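Local coordinates for protein xylose isomerase-like TIM barrel (Anabaena variabilis ATCC 29413, PDB 2QW5) that is a zinc-binding TIM-barrel protein, seen with d-xylose near the metal, that probably acts as an isomerase or epimerase on sugars or sugar phosphates, at residues 144-147 with 148-152. Numbering follows the deposited sequence.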
ATOM      1  N   GLU A 144       7.834   8.285  -1.263  1.00 25.71           N
ATOM      2  CA  GLU A 144       7.198   9.202  -0.336  1.00 26.32           C
ATOM      3  C   GLU A 144       6.192  10.042  -1.116  1.00 24.12           C
ATOM      4  O   GLU A 144       6.499  10.445  -2.241  1.00 21.58           O
ATOM      5  CB  GLU A 144       8.218  10.079   0.383  1.00 29.24           C
ATOM      6  CG  GLU A 144       9.104   9.277   1.374  1.00 39.19           C
ATOM      7  CD  GLU A 144       8.318   8.532   2.494  1.00 52.81           C
ATOM      8  OE1 GLU A 144       7.284   9.071   2.979  1.00 51.26           O
ATOM      9  OE2 GLU A 144       8.743   7.393   2.851  1.00 57.88           O
ATOM     10  N   PRO A 145       4.970  10.256  -0.571  1.00 24.92           N
ATOM     11  CA  PRO A 145       4.014  11.129  -1.252  1.00 24.45           C
ATOM     12  C   PRO A 145       4.472  12.593  -1.391  1.00 20.76           C
ATOM     13  O   PRO A 145       5.299  13.093  -0.605  1.00 21.26           O
ATOM     14  CB  PRO A 145       2.762  11.052  -0.354  1.00 25.65           C
ATOM     15  CG  PRO A 145       2.850   9.754   0.243  1.00 28.01           C
ATOM     16  CD  PRO A 145       4.320   9.640   0.597  1.00 26.85           C
ATOM     17  N   ILE A 146       3.905  13.245  -2.386  1.00 17.13           N
ATOM     18  CA  ILE A 146       4.168  14.660  -2.666  1.00 18.80           C
ATOM     19  C   ILE A 146       2.809  15.382  -2.683  1.00 15.57           C
ATOM     20  O   ILE A 146       1.957  15.134  -3.564  1.00 17.60           O
ATOM     21  CB  ILE A 146       4.918  14.893  -3.999  1.00 15.59           C
ATOM     22  CG1 ILE A 146       6.270  14.147  -4.010  1.00 18.74           C
ATOM     23  CG2 ILE A 146       5.149  16.394  -4.222  1.00 16.53           C
ATOM     24  CD1 ILE A 146       6.896  13.958  -5.400  1.00 18.21           C
ATOM     25  N   TRP A 147       2.639  16.296  -1.726  1.00 14.02           N
ATOM     26  CA  TRP A 147       1.401  17.060  -1.554  1.00 16.08           C
ATOM     27  C   TRP A 147       1.616  18.567  -1.409  1.00 17.33           C
ATOM     28  O   TRP A 147       2.759  19.040  -1.352  1.00 16.14           O
ATOM     29  CB  TRP A 147       0.698  16.535  -0.281  1.00 18.62           C
ATOM     30  CG  TRP A 147       0.270  15.120  -0.309  1.00 13.96           C
ATOM     31  CD1 TRP A 147       0.787  14.097   0.430  1.00 16.38           C
ATOM     32  CD2 TRP A 147      -0.768  14.559  -1.098  1.00 15.23           C
ATOM     33  NE1 TRP A 147       0.128  12.920   0.134  1.00 16.78           N
ATOM     34  CE2 TRP A 147      -0.843  13.186  -0.785  1.00 15.50           C
ATOM     35  CE3 TRP A 147      -1.661  15.084  -2.028  1.00 18.70           C
ATOM     36  CZ2 TRP A 147      -1.768  12.329  -1.402  1.00 14.12           C
ATOM     37  CZ3 TRP A 147      -2.585  14.256  -2.606  1.00 15.75           C
ATOM     38  CH2 TRP A 147      -2.616  12.881  -2.306  1.00 14.51           C
ATOM     39  N   SER A 148       0.489  19.281  -1.348  1.00 17.40           N
ATOM     40  CA  SER A 148       0.385  20.692  -1.023  1.00 16.87           C
ATOM     41  C   SER A 148       1.406  21.549  -1.776  1.00 15.81           C
ATOM     42  O   SER A 148       1.535  21.406  -3.001  1.00 18.41           O
ATOM     43  CB  SER A 148       0.403  20.871   0.528  1.00 15.29           C
ATOM     44  OG  SER A 148       0.247  22.243   0.921  1.00 22.40           O
ATOM     45  N   ASP A 149       2.153  22.398  -1.083  1.00 18.05           N
ATOM     46  CA  ASP A 149       3.039  23.328  -1.771  1.00 15.14           C
ATOM     47  C   ASP A 149       4.014  22.659  -2.693  1.00 19.26           C
ATOM     48  O   ASP A 149       4.159  23.099  -3.839  1.00 20.87           O
ATOM     49  CB  ASP A 149       3.765  24.253  -0.793  1.00 18.45           C
ATOM     50  CG  ASP A 149       2.802  25.095   0.020  1.00 22.20           C
ATOM     51  OD1 ASP A 149       1.995  24.512   0.780  1.00 21.13           O
ATOM     52  OD2 ASP A 149       2.847  26.334  -0.093  1.00 22.68           O
ATOM     53  N   GLU A 150       4.625  21.585  -2.208  1.00 21.64           N
ATOM     54  CA  GLU A 150       5.584  20.806  -2.996  1.00 23.74           C
ATOM     55  C   GLU A 150       4.909  20.225  -4.262  1.00 19.16           C
ATOM     56  O   GLU A 150       5.458  20.291  -5.354  1.00 17.52           O
ATOM     57  CB  GLU A 150       6.189  19.693  -2.138  1.00 24.55           C
ATOM     58  CG  GLU A 150       7.402  19.035  -2.777  1.00 33.85           C
ATOM     59  CD  GLU A 150       7.957  17.874  -1.993  1.00 32.79           C
ATOM     60  OE1 GLU A 150       7.315  17.391  -1.018  1.00 39.60           O
ATOM     61  OE2 GLU A 150       9.052  17.416  -2.401  1.00 47.02           O
ATOM     62  N   LEU A 151       3.722  19.675  -4.116  1.00 17.84           N
ATOM     63  CA  LEU A 151       2.972  19.174  -5.263  1.00 14.68           C
ATOM     64  C   LEU A 151       2.682  20.284  -6.285  1.00 16.55           C
ATOM     65  O   LEU A 151       2.844  20.070  -7.491  1.00 17.11           O
ATOM     66  CB  LEU A 151       1.634  18.501  -4.846  1.00 16.35           C
ATOM     67  CG  LEU A 151       0.775  18.004  -5.987  1.00 16.99           C
ATOM     68  CD1 LEU A 151       1.550  16.994  -6.866  1.00 20.00           C
ATOM     69  CD2 LEU A 151      -0.519  17.379  -5.403  1.00 16.21           C
ATOM     70  N   GLN A 152       2.282  21.458  -5.806  1.00 16.87           N
ATOM     71  CA  GLN A 152       1.960  22.596  -6.709  1.00 19.94           C
ATOM     72  C   GLN A 152       3.204  23.060  -7.501  1.00 18.18           C
ATOM     73  O   GLN A 152       3.085  23.362  -8.669  1.00 20.41           O
ATOM     74  CB  GLN A 152       1.257  23.753  -5.953  1.00 20.26           C
ATOM     75  CG  GLN A 152      -0.173  23.373  -5.457  1.00 19.76           C
ATOM     76  CD  GLN A 152      -1.125  22.972  -6.579  1.00 17.01           C
ATOM     77  OE1 GLN A 152      -1.066  23.535  -7.667  1.00 18.83           O
ATOM     78  NE2 GLN A 152      -2.012  21.975  -6.326  1.00 11.41           N
TER
HETATM   79  O   HOH W   1       7.738  14.337  -0.457  1.00 30.60           O
HETATM   80  O   HOH W   2       4.658  16.737   0.219  1.00 25.58           O
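The indole of W147 meets L151 obliquely: the six-membered part of the ring system approaches one methyl of the leucine, with W147 CE3 4.2 Å from L151 CD2. A second ring, that of F137, meets the indole with the planes about 50° apart, and N291 of the second subunit also packs on W147; the broad indole can touch all three neighbours at once. The carboxylate of E150 is a second flat group of the contact. Its side chain is extended, with CG anti to the backbone N (chi1 -167°), which carries it back along I146, whose CG2 lies 3.8 Å from E150 CG. E150 OE1 there accepts hydrogen bonds from two waters: one also donates to P145 O, while the other accepts from W147 N at 2.8 Å. An exposed acid thus grips the preceding backbone through water while its methylenes rest on an isoleucine.

The turn into the helix is closed by L151 N donating to W147 O at 3.0 Å, nearly straight at the hydrogen (167°) but from above the carbonyl plane. The branched I146 is buried beside this bond, its CG2 3.6 Å from L151 N and 4.1 Å from L151 CB, and L151 in turn closes against the backbone of 146-147. S148 and D149 have short polar side chains that reach the second subunit: S148 OG hydrogen-bonds to R297 O and D149 OD1 to K299 N, both of that subunit.

Away from the zinc and sugar sites, the contact joins the end of the long loop after strand 125-128 to the first turn of helix 148-176; loop and helix form the crossover to parallel strand 179-182, a beta-alpha-beta unit of the eight-stranded TIM barrel.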